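Local atomic coordinates of resiniferatoxin-binding, phosphotriesterase-related protein (Rhodobacter sphaeroides 2.4.1, PDB entry 3K2G), a protein that binds two zinc ions in a TIM-barrel fold of the phosphotriesterase family and probably hydrolyses phosphoester substrates. Residues H238-H243 and E260-G265; P278-V283 and K324-R329. All blocks are in the same frame, centred on the assembly; numbering follows the deposited sequence.

Contact 1: residues H238-H243 and E260-G265; sequences HMNPSH and EFDMIG. With ZN (zinc ion), chain J.
CB of selenomethionine Met239 sits over the centre of one face of the Phe261 ring, 4.0 Å from its centroid, in a CH-pi contact. The His238 imidazole meets Asp262 OD1 at its edge, while the selenium of Met263, also selenomethionine, comes at it obliquely. From ND1 of His238 a hydrogen bond of 2.7 Å runs to Asp262 OD1, which receives it from above a carboxylate plane turned 69° from the ring. The same carboxylate, its CG between the backbone N and the carbonyl carbon (chi1 42°), takes the backbone N of His238 on the syn side of OD2, at 2.9 Å and 166°. OD2 holds the backbone of the histidine while OD1 holds its ring, with NE2 directed to a zinc ion at 2.3 Å. This is the C-terminal rim of the TIM barrel, where the loop after strand 234-236 meets the end of the adjacent strand 258-261; His209, Glu177 and two waters complete the zinc coordination. Met239 N donates to Glu260 O at 3.0 Å, next to the inverse gamma turn centred on Phe261. Met263 CB packs against Asn240 CG, and Met263 CE reaches Pro241 CG at 3.6 Å, their side chains crossing at about a right angle.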
# COMPACT_ATOMS: atom_id res chain seq x y z
N HIS B 238 13.61 -17.16 -11.52
CA HIS B 238 13.79 -16.44 -10.26
C HIS B 238 12.96 -15.18 -10.09
O HIS B 238 13.47 -14.11 -9.76
CB HIS B 238 15.28 -16.12 -10.10
CG HIS B 238 16.17 -17.28 -10.46
ND1 HIS B 238 15.88 -18.57 -10.10
CD2 HIS B 238 17.33 -17.33 -11.16
CE1 HIS B 238 16.82 -19.38 -10.56
NE2 HIS B 238 17.72 -18.65 -11.21
N MSE B 239 11.66 -15.32 -10.29
CA MSE B 239 10.76 -14.18 -10.14
C MSE B 239 10.41 -13.89 -8.68
O MSE B 239 10.02 -12.78 -8.34
CB MSE B 239 9.49 -14.42 -10.93
CG MSE B 239 9.73 -14.46 -12.44
SE MSE B 239 10.65 -12.88 -13.11
CE MSE B 239 9.29 -11.58 -12.63
N ASN B 240 10.56 -14.90 -7.82
CA ASN B 240 10.23 -14.78 -6.40
C ASN B 240 10.62 -13.47 -5.71
O ASN B 240 9.78 -12.85 -5.05
CB ASN B 240 10.83 -15.95 -5.60
CG ASN B 240 10.31 -17.30 -6.06
OD1 ASN B 240 9.65 -18.01 -5.30
ND2 ASN B 240 10.62 -17.66 -7.29
N PRO B 241 11.88 -13.04 -5.84
CA PRO B 241 12.34 -11.80 -5.20
C PRO B 241 11.65 -10.50 -5.61
O PRO B 241 11.74 -9.50 -4.89
CB PRO B 241 13.83 -11.77 -5.52
CG PRO B 241 14.18 -13.23 -5.67
CD PRO B 241 13.01 -13.74 -6.47
N SER B 242 10.98 -10.49 -6.76
CA SER B 242 10.31 -9.28 -7.22
C SER B 242 8.81 -9.33 -6.98
O SER B 242 8.04 -8.61 -7.61
CB SER B 242 10.61 -9.02 -8.71
OG SER B 242 10.23 -10.11 -9.53
N HIS B 243 8.40 -10.18 -6.04
CA HIS B 243 6.99 -10.34 -5.68
C HIS B 243 6.32 -9.03 -5.26
O HIS B 243 5.11 -8.89 -5.39
CB HIS B 243 6.86 -11.34 -4.53
CG HIS B 243 7.38 -10.81 -3.22
ND1 HIS B 243 6.61 -10.05 -2.37
CD2 HIS B 243 8.59 -10.92 -2.64
CE1 HIS B 243 7.33 -9.72 -1.31
NE2 HIS B 243 8.54 -10.23 -1.45
N GLU B 260 8.66 -17.50 -13.85
CA GLU B 260 8.96 -18.69 -13.06
C GLU B 260 9.31 -18.43 -11.60
O GLU B 260 10.35 -17.86 -11.28
CB GLU B 260 10.09 -19.47 -13.74
CG GLU B 260 10.34 -20.84 -13.13
CD GLU B 260 11.32 -21.66 -13.94
OE1 GLU B 260 12.54 -21.43 -13.84
OE2 GLU B 260 10.85 -22.53 -14.70
N PHE B 261 8.41 -18.85 -10.72
CA PHE B 261 8.64 -18.74 -9.28
C PHE B 261 9.27 -20.07 -8.89
O PHE B 261 8.63 -20.95 -8.32
CB PHE B 261 7.31 -18.50 -8.56
CG PHE B 261 6.75 -17.12 -8.80
CD1 PHE B 261 7.09 -16.07 -7.96
CD2 PHE B 261 5.93 -16.87 -9.89
CE1 PHE B 261 6.62 -14.77 -8.21
CE2 PHE B 261 5.47 -15.59 -10.16
CZ PHE B 261 5.81 -14.54 -9.32
N ASP B 262 10.54 -20.21 -9.26
CA ASP B 262 11.32 -21.41 -9.02
C ASP B 262 12.06 -21.43 -7.68
O ASP B 262 12.93 -22.27 -7.49
CB ASP B 262 12.34 -21.59 -10.15
CG ASP B 262 13.00 -20.28 -10.55
OD1 ASP B 262 13.45 -19.53 -9.65
OD2 ASP B 262 13.07 -19.99 -11.76
N MSE B 263 11.71 -20.53 -6.77
CA MSE B 263 12.40 -20.50 -5.49
C MSE B 263 11.51 -20.85 -4.31
O MSE B 263 11.81 -20.53 -3.15
CB MSE B 263 13.04 -19.12 -5.28
CG MSE B 263 14.21 -18.89 -6.24
SE MSE B 263 14.75 -17.06 -6.53
CE MSE B 263 15.17 -16.58 -4.69
N ILE B 264 10.41 -21.54 -4.61
CA ILE B 264 9.47 -21.97 -3.59
C ILE B 264 10.17 -22.81 -2.53
O ILE B 264 10.80 -23.82 -2.85
CB ILE B 264 8.36 -22.84 -4.18
CG1 ILE B 264 7.59 -22.06 -5.25
CG2 ILE B 264 7.46 -23.35 -3.06
CD1 ILE B 264 6.96 -20.79 -4.75
N GLY B 265 10.04 -22.40 -1.28
CA GLY B 265 10.66 -23.15 -0.20
C GLY B 265 12.03 -22.63 0.19
O GLY B 265 12.51 -22.93 1.29
ZN ZN J . 19.71 -19.56 -11.90
O HOH W 1 19.49 -21.30 -10.69
O HOH W 2 20.52 -19.16 -9.67

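Contact 2: residues P278-V283 and K324-R329; sequences PSDDEV and KHFLPR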
# COMPACT_ATOMS: atom_id res chain seq x y z
N PRO B 278 12.39 -14.29 -0.35
CA PRO B 278 11.05 -14.00 0.18
C PRO B 278 10.38 -15.25 0.72
O PRO B 278 10.81 -16.36 0.43
CB PRO B 278 10.33 -13.43 -1.03
CG PRO B 278 10.87 -14.28 -2.14
CD PRO B 278 12.37 -14.30 -1.83
N SER B 279 9.32 -15.06 1.50
CA SER B 279 8.58 -16.17 2.10
C SER B 279 7.57 -16.74 1.10
O SER B 279 7.15 -16.05 0.18
CB SER B 279 7.81 -15.70 3.33
OG SER B 279 6.72 -14.90 2.94
N ASP B 280 7.15 -17.98 1.31
CA ASP B 280 6.18 -18.59 0.41
C ASP B 280 4.84 -17.86 0.45
O ASP B 280 4.10 -17.85 -0.53
CB ASP B 280 6.00 -20.07 0.73
CG ASP B 280 7.19 -20.90 0.29
OD1 ASP B 280 8.00 -20.39 -0.53
OD2 ASP B 280 7.31 -22.06 0.74
N ASP B 281 4.52 -17.24 1.59
CA ASP B 281 3.27 -16.50 1.69
C ASP B 281 3.34 -15.25 0.80
O ASP B 281 2.38 -14.93 0.11
CB ASP B 281 2.97 -16.10 3.13
CG ASP B 281 2.03 -17.07 3.84
OD1 ASP B 281 1.43 -17.93 3.16
OD2 ASP B 281 1.89 -16.97 5.07
N GLU B 282 4.48 -14.56 0.81
CA GLU B 282 4.64 -13.36 -0.01
C GLU B 282 4.53 -13.74 -1.49
O GLU B 282 3.92 -13.02 -2.27
CB GLU B 282 5.99 -12.70 0.25
CG GLU B 282 6.14 -12.08 1.64
CD GLU B 282 7.54 -11.58 1.89
OE1 GLU B 282 8.48 -12.40 1.84
OE2 GLU B 282 7.72 -10.36 2.13
N VAL B 283 5.12 -14.87 -1.85
CA VAL B 283 5.08 -15.33 -3.23
C VAL B 283 3.67 -15.76 -3.61
O VAL B 283 3.19 -15.46 -4.71
CB VAL B 283 6.06 -16.49 -3.45
CG1 VAL B 283 5.82 -17.15 -4.80
CG2 VAL B 283 7.49 -15.97 -3.36
N LYS B 324 3.56 -31.13 -2.25
CA LYS B 324 2.99 -31.51 -0.97
C LYS B 324 2.65 -30.35 -0.03
O LYS B 324 1.68 -30.42 0.73
CB LYS B 324 3.96 -32.46 -0.25
CG LYS B 324 3.34 -33.22 0.92
CD LYS B 324 4.41 -33.85 1.80
CE LYS B 324 5.37 -34.73 1.02
NZ LYS B 324 6.39 -35.32 1.93
N HIS B 325 3.42 -29.27 -0.10
CA HIS B 325 3.18 -28.17 0.81
C HIS B 325 2.78 -26.83 0.21
O HIS B 325 1.92 -26.15 0.75
CB HIS B 325 4.41 -28.02 1.71
CG HIS B 325 4.70 -29.25 2.53
ND1 HIS B 325 3.94 -29.62 3.62
CD2 HIS B 325 5.64 -30.21 2.39
CE1 HIS B 325 4.40 -30.75 4.12
NE2 HIS B 325 5.44 -31.12 3.39
N PHE B 326 3.38 -26.44 -0.92
CA PHE B 326 3.02 -25.16 -1.49
C PHE B 326 1.63 -25.15 -2.14
O PHE B 326 0.89 -24.18 -1.96
CB PHE B 326 4.08 -24.69 -2.50
CG PHE B 326 3.91 -23.25 -2.92
CD1 PHE B 326 3.96 -22.22 -1.98
CD2 PHE B 326 3.68 -22.91 -4.25
CE1 PHE B 326 3.79 -20.88 -2.36
CE2 PHE B 326 3.51 -21.59 -4.65
CZ PHE B 326 3.56 -20.57 -3.70
N LEU B 327 1.27 -26.20 -2.87
CA LEU B 327 -0.05 -26.22 -3.50
C LEU B 327 -1.12 -25.98 -2.42
O LEU B 327 -2.01 -25.14 -2.60
CB LEU B 327 -0.27 -27.54 -4.25
CG LEU B 327 0.74 -27.81 -5.38
CD1 LEU B 327 0.32 -29.04 -6.18
CD2 LEU B 327 0.86 -26.60 -6.30
N PRO B 328 -1.05 -26.70 -1.29
CA PRO B 328 -2.04 -26.50 -0.23
C PRO B 328 -2.04 -25.03 0.27
O PRO B 328 -3.09 -24.50 0.63
CB PRO B 328 -1.59 -27.48 0.85
CG PRO B 328 -1.01 -28.61 0.05
CD PRO B 328 -0.20 -27.87 -1.00
N ARG B 329 -0.87 -24.40 0.28
CA ARG B 329 -0.75 -23.00 0.70
C ARG B 329 -1.48 -22.11 -0.30
O ARG B 329 -2.18 -21.17 0.08
CB ARG B 329 0.73 -22.59 0.79
CG ARG B 329 0.98 -21.17 1.29
CD ARG B 329 2.46 -20.82 1.23
NE ARG B 329 3.27 -21.62 2.15
CZ ARG B 329 3.34 -21.41 3.47
NH1 ARG B 329 2.66 -20.42 4.03
NH2 ARG B 329 4.09 -22.20 4.23
O HOH W 3 4.90 -23.59 1.12
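Asp280 and Phe326 face each other with CA atoms 7.5 Å apart, and Asp281 and Arg329 at 7.7 Å, where the first turn of helix 280-292 meets helix 321-332. The first helix starts at a capping box: Ser279 OG accepts from Glu282 N, and Ser279 N donates to Glu282 OE1 at 2.8 Å. The second has a wider pi-type turn at 324-326 and a kink at Pro328, whose nitrogen makes no bond to the preceding turn. The CG of Phe326 is anti to the backbone N (chi1 -168°), and ring atom CE1 lies 3.6 Å from Asp280 O, which is at the ring edge in its plane; Asp280 CB touches the same CE1. Deeper in, Val283 CG1 approaches Phe326 CZ at 4.2 Å. The bend at chi3 of Arg329 (-66°) sets NE beside Asp280 CB, 3.4 Å away and oblique to the guanidinium. Arg329 NH1 makes a weak salt-bridge hydrogen bond of 2.9 Å to Asp281 OD1, an oxygen whose place is less sure. At another point on the guanidinium edge, a water accepts from NE at 2.8 Å and donates to Asp280 OD2, whereas Asp280 OD1 is hydrogen-bonded to Gly265 N. Arg329 NH2 turns to Gln276 of the second subunit, and Lys324 makes a salt bridge to its Glu68. Arg329 thus reaches Asp280 through water and, less surely, Asp281 directly, and its positive charge probably offsets part of the negative charge that the two acids bring to the helix start.

Overall arrangement
Contact 1 is wholly buried near the zinc site, at the strand ends of the barrel, whereas contact 2 lies farther out, where two outer helices meet beside a second subunit. They share no element, but they touch: the bond between Asp280 and Gly265 is the joint between them, and Pro278 packs on Asn240 and His243. Val283 also reaches Asn240 and Phe261, so helix 280-292, which carries one side of contact 2, also packs on both segments of contact 1. The chemistry changes with depth. In 238-243/260-265, direct hydrogen bonds to a carboxylate orient a metal ligand amid apolar packing; in 278-283/324-329, an arginine, two acids and a water span a smaller interface, less deeply placed, with some partly exposed residues.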